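DNA-(apurinic or apyrimidinic site) endonuclease 2 (Xenopus laevis, PDB 6WCD) acts in DNA repair as a weak apurinic/apyrimidinic endonuclease and a 3'-5' exonuclease, its catalytic domain using magnesium or manganese to hydrolyse the phosphodiester backbone. Local coordinates at residues S75-A80 with I312-C317; Q79-G84 with V120-R125. One frame throughout, in Å; residues are numbered along the deposited sequence.

Contact 1 of 2, residues S75-A80 with I312-C317; sequences STTPQA and IAANKC. With BU1 (1,4-butanediol), chain D.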
# COMPACT_ATOMS: atom_id res chain seq x y z
N SER A 75 11.75 -3.23 -15.14
CA SER A 75 11.88 -1.78 -15.35
C SER A 75 11.96 -0.99 -14.05
O SER A 75 12.52 0.13 -14.05
CB SER A 75 10.65 -1.26 -16.13
OG SER A 75 9.45 -1.44 -15.39
N THR A 76 11.45 -1.53 -12.95
CA THR A 76 11.32 -0.79 -11.71
C THR A 76 12.01 -1.45 -10.54
O THR A 76 11.66 -1.15 -9.40
CB THR A 76 9.86 -0.57 -11.34
OG1 THR A 76 9.18 -1.83 -11.37
CG2 THR A 76 9.24 0.35 -12.28
N THR A 77 12.95 -2.36 -10.79
CA THR A 77 13.65 -3.01 -9.70
C THR A 77 14.13 -1.94 -8.73
O THR A 77 14.85 -1.03 -9.13
CB THR A 77 14.83 -3.80 -10.25
OG1 THR A 77 14.34 -4.78 -11.21
CG2 THR A 77 15.55 -4.56 -9.16
N PRO A 78 13.79 -2.04 -7.45
CA PRO A 78 14.11 -0.99 -6.50
C PRO A 78 15.56 -0.99 -6.06
O PRO A 78 16.22 -2.04 -5.95
CB PRO A 78 13.17 -1.27 -5.32
CG PRO A 78 12.90 -2.72 -5.39
CD PRO A 78 12.88 -3.05 -6.84
N GLN A 79 16.05 0.21 -5.75
CA GLN A 79 17.38 0.34 -5.19
C GLN A 79 17.43 -0.07 -3.74
O GLN A 79 18.50 -0.45 -3.24
CB GLN A 79 17.88 1.79 -5.36
CG GLN A 79 18.36 2.16 -6.79
CD GLN A 79 17.28 2.30 -7.85
OE1 GLN A 79 16.10 2.48 -7.55
NE2 GLN A 79 17.69 2.26 -9.12
N ALA A 80 16.30 -0.02 -3.04
CA ALA A 80 16.23 -0.35 -1.64
C ALA A 80 14.83 -0.84 -1.33
O ALA A 80 13.87 -0.51 -2.01
CB ALA A 80 16.57 0.85 -0.76
N ILE A 312 14.28 4.11 -13.37
CA ILE A 312 15.65 3.64 -13.59
C ILE A 312 15.79 2.41 -12.70
O ILE A 312 15.72 2.52 -11.47
CB ILE A 312 16.69 4.68 -13.24
CG1 ILE A 312 16.56 5.95 -14.10
CG2 ILE A 312 18.08 4.10 -13.41
CD1 ILE A 312 17.37 7.10 -13.57
N ALA A 313 15.92 1.24 -13.31
CA ALA A 313 15.99 0.00 -12.53
C ALA A 313 17.33 -0.14 -11.86
O ALA A 313 18.38 0.16 -12.45
CB ALA A 313 15.78 -1.18 -13.46
N ALA A 314 17.31 -0.68 -10.65
CA ALA A 314 18.55 -1.09 -10.00
C ALA A 314 19.14 -2.29 -10.71
O ALA A 314 18.44 -3.07 -11.35
CB ALA A 314 18.27 -1.46 -8.54
N ASN A 315 20.46 -2.47 -10.53
CA ASN A 315 21.17 -3.55 -11.19
C ASN A 315 21.01 -4.88 -10.47
O ASN A 315 21.32 -5.92 -11.05
CB ASN A 315 22.67 -3.25 -11.29
CG ASN A 315 22.95 -1.85 -11.78
OD1 ASN A 315 23.51 -1.03 -11.04
ND2 ASN A 315 22.58 -1.56 -13.02
N LYS A 316 20.54 -4.85 -9.24
CA LYS A 316 20.37 -6.07 -8.47
C LYS A 316 19.18 -5.83 -7.57
O LYS A 316 18.96 -4.73 -7.10
CB LYS A 316 21.63 -6.41 -7.66
CG LYS A 316 21.57 -7.65 -6.80
CD LYS A 316 22.98 -8.25 -6.69
CE LYS A 316 23.26 -8.86 -5.33
NZ LYS A 316 22.44 -10.07 -5.07
N CYS A 317 18.41 -6.90 -7.33
CA CYS A 317 17.35 -6.83 -6.35
C CYS A 317 17.90 -6.71 -4.93
O CYS A 317 18.84 -7.43 -4.57
CB CYS A 317 16.49 -8.08 -6.45
SG CYS A 317 15.65 -8.32 -7.99
C1 BU1 D . 9.50 0.93 -18.91
C2 BU1 D . 8.53 0.95 -17.72
C3 BU1 D . 7.45 2.02 -17.87
C4 BU1 D . 7.94 3.33 -17.28
O5 BU1 D . 10.64 1.71 -18.65
O6 BU1 D . 7.21 4.46 -17.68
O HOH W 1 13.92 1.19 -16.07
O HOH W 2 13.50 1.43 -9.75
O HOH W 3 19.07 -2.86 -5.34

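Contact 2 of 2, residues Q79-G84 with V120-R125; sequences QAAEEG and VLTQHR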
# COMPACT_ATOMS: atom_id res chain seq x y z
N GLN A 79 16.05 0.21 -5.75
CA GLN A 79 17.38 0.34 -5.19
C GLN A 79 17.43 -0.07 -3.74
O GLN A 79 18.50 -0.45 -3.24
CB GLN A 79 17.88 1.79 -5.36
CG GLN A 79 18.36 2.16 -6.79
CD GLN A 79 17.28 2.30 -7.85
OE1 GLN A 79 16.10 2.48 -7.55
NE2 GLN A 79 17.69 2.26 -9.12
N ALA A 80 16.30 -0.02 -3.04
CA ALA A 80 16.23 -0.35 -1.64
C ALA A 80 14.83 -0.84 -1.33
O ALA A 80 13.87 -0.51 -2.01
CB ALA A 80 16.57 0.85 -0.76
N ALA A 81 14.72 -1.62 -0.27
CA ALA A 81 13.42 -2.15 0.14
C ALA A 81 13.48 -2.55 1.61
O ALA A 81 14.52 -3.03 2.08
CB ALA A 81 12.99 -3.37 -0.70
N GLU A 82 12.39 -2.34 2.31
CA GLU A 82 12.36 -2.57 3.75
C GLU A 82 10.97 -2.93 4.22
O GLU A 82 10.00 -2.33 3.75
CB GLU A 82 12.85 -1.29 4.46
CG GLU A 82 13.09 -1.43 5.93
CD GLU A 82 13.70 -0.16 6.58
OE1 GLU A 82 14.17 0.74 5.87
OE2 GLU A 82 13.70 -0.09 7.82
N GLU A 83 10.86 -3.85 5.19
CA GLU A 83 9.60 -4.21 5.80
C GLU A 83 9.29 -3.25 6.95
O GLU A 83 10.18 -2.87 7.72
CB GLU A 83 9.71 -5.62 6.41
CG GLU A 83 9.26 -6.78 5.70
CD GLU A 83 9.21 -7.95 6.71
OE1 GLU A 83 8.12 -8.21 7.26
OE2 GLU A 83 10.28 -8.52 7.00
N GLY A 84 8.01 -2.94 7.13
CA GLY A 84 7.57 -2.25 8.31
C GLY A 84 7.75 -0.76 8.18
O GLY A 84 8.35 -0.26 7.24
N VAL A 120 5.24 -2.50 3.54
CA VAL A 120 6.49 -2.76 2.85
C VAL A 120 6.81 -1.50 2.04
O VAL A 120 5.92 -0.85 1.48
CB VAL A 120 6.43 -4.06 2.01
CG1 VAL A 120 5.50 -3.96 0.89
CG2 VAL A 120 7.84 -4.47 1.53
N LEU A 121 8.07 -1.14 2.07
CA LEU A 121 8.58 0.06 1.40
C LEU A 121 9.57 -0.33 0.32
O LEU A 121 10.47 -1.15 0.55
CB LEU A 121 9.29 1.02 2.35
CG LEU A 121 8.35 1.76 3.31
CD1 LEU A 121 7.72 0.88 4.33
CD2 LEU A 121 9.12 2.92 3.96
N THR A 122 9.40 0.26 -0.88
CA THR A 122 10.36 0.06 -1.96
C THR A 122 10.78 1.44 -2.46
O THR A 122 9.96 2.37 -2.48
CB THR A 122 9.80 -0.82 -3.09
OG1 THR A 122 8.57 -0.31 -3.60
CG2 THR A 122 9.56 -2.28 -2.68
N GLN A 123 12.05 1.59 -2.81
CA GLN A 123 12.56 2.87 -3.24
C GLN A 123 13.12 2.73 -4.64
O GLN A 123 13.93 1.84 -4.90
CB GLN A 123 13.61 3.36 -2.25
CG GLN A 123 14.07 4.75 -2.44
CD GLN A 123 14.88 5.19 -1.23
OE1 GLN A 123 16.07 4.92 -1.15
NE2 GLN A 123 14.21 5.83 -0.27
N HIS A 124 12.69 3.63 -5.53
CA HIS A 124 12.90 3.55 -6.97
C HIS A 124 13.52 4.85 -7.44
O HIS A 124 13.02 5.93 -7.12
CB HIS A 124 11.54 3.35 -7.67
CG HIS A 124 10.74 2.21 -7.12
ND1 HIS A 124 10.77 0.94 -7.66
CD2 HIS A 124 9.94 2.13 -6.03
CE1 HIS A 124 10.01 0.14 -6.92
NE2 HIS A 124 9.49 0.83 -5.94
N ARG A 125 14.52 4.78 -8.29
CA ARG A 125 14.97 6.02 -8.92
C ARG A 125 14.09 6.30 -10.13
O ARG A 125 13.68 5.38 -10.85
CB ARG A 125 16.42 5.89 -9.34
CG ARG A 125 17.38 5.80 -8.16
CD ARG A 125 17.47 7.13 -7.35
NE ARG A 125 18.57 7.98 -7.81
CZ ARG A 125 18.83 9.22 -7.38
NH1 ARG A 125 19.87 9.88 -7.86
NH2 ARG A 125 18.07 9.81 -6.48

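Contact 1 of 2, residues S75-A80 with I312-C317
Thr-77 and Ala-314 join two loops of the DNase I-like fold: 75-80 carries the chain from strand 68-72 of one sheet to strand 80-83 of the other, and 312-317 leaves strand 310-312. Ala-314 N donates to Thr-77 O at 2.9 Å, and the N-H...O angle of 175° makes the bond almost straight. Thr-77 O also accepts from water 2, which donates to Ile-312 O as well. That second carbonyl is gripped twice, because Gln-79 NE2 reaches Ile-312 O at 3.1 Å. The amide N-H points straight at the oxygen within the glutamine's own plane, yet arrives from above the carbonyl plane, 41° out of it. A bend at chi2 (72°) turns CD back from an extended course. The amide's other end is satisfied too, OE1 accepting from Arg-125 N. Water 1 donates to Ser-75 O at 2.7 Å and receives a weak bond from Ala-313 N. Water 3 spans Pro-78 O and Lys-316 O, although more acceptors surround it than it has protons. Thr-76 OG1 donates to Asp-28 O, and Lys-316 NZ is bonded to Tyr-324 OH. Butanediol packs its C2 against Ser-75 CB at 3.5 Å. Apolar contact fills in beside these bonds: Thr-77 CG2, anti to the backbone N, lies 3.9 Å from Cys-317 SG.

Contact 2 of 2, residues Q79-G84 with V120-R125
Gln-79 crosses Arg-125 at about a right angle, and its side chain can be traced atom by atom. CB lies 4.0 Å from Gln-123 O. CG faces Arg-125 CG, and CD comes closer to that same methylene, at 3.5 Å. OE1 accepts from Arg-125 N at 2.9 Å; the donor sits above the amide carbonyl plane, 45° out of it, and the N-H...O angle is a bent 139°. NE2, at the tip, rests 3.7 Å from Arg-125 CG, and its hydrogen bond goes away from this strand, to Ile-312 O, while the guanidinium turns elsewhere, to Glu-133 and Thr-135. The backbone pairing next to it contains a classic beta bulge: Gln-79 and Ala-80 both face Gln-123, with Gln-79 N bonded to Gln-123 O and Gln-123 N to Ala-80 O. Beyond the bulge, strands 80-83 and 120-125 run antiparallel, their axes at 170°. Glu-82 and Leu-121 form a hydrogen-bonded pair, closed by bonds in both directions. The Glu-82 carboxylate is held by Tyr-99 OH and the backbone N of Val-96 and Gly-97. On the other face, Ala-81 CB meets Thr-122 CG2 at 4.1 Å, backed by Tyr-55. Farther along, Leu-121 CD1 comes within 3.2 Å of Gly-84 O.

Contacts 1 and 2 share Gln-79 and Ala-80, and their centres are 10 Å apart. Strand 119-127 connects them directly. Its His-124 ND1 is hydrogen-bonded to Thr-76 O at 2.9 Å, while its NE2 pairs with Thr-122 OG1, and Ile-312 N meets Arg-125 O at 2.9 Å. Pro-78 CB packs on Gln-123 O at 3.2 Å, beside the bulge. Contact 1 lies away from the annotated catalytic sites, but Ser-75 lines a butanediol pocket in which Met-1 N and Gln-310 OE1 bind the ligand. Contact 2 reaches farther towards the catalytic region: the Val-120 side chain is about 9 Å from that of Tyr-142, an active-site residue by similarity.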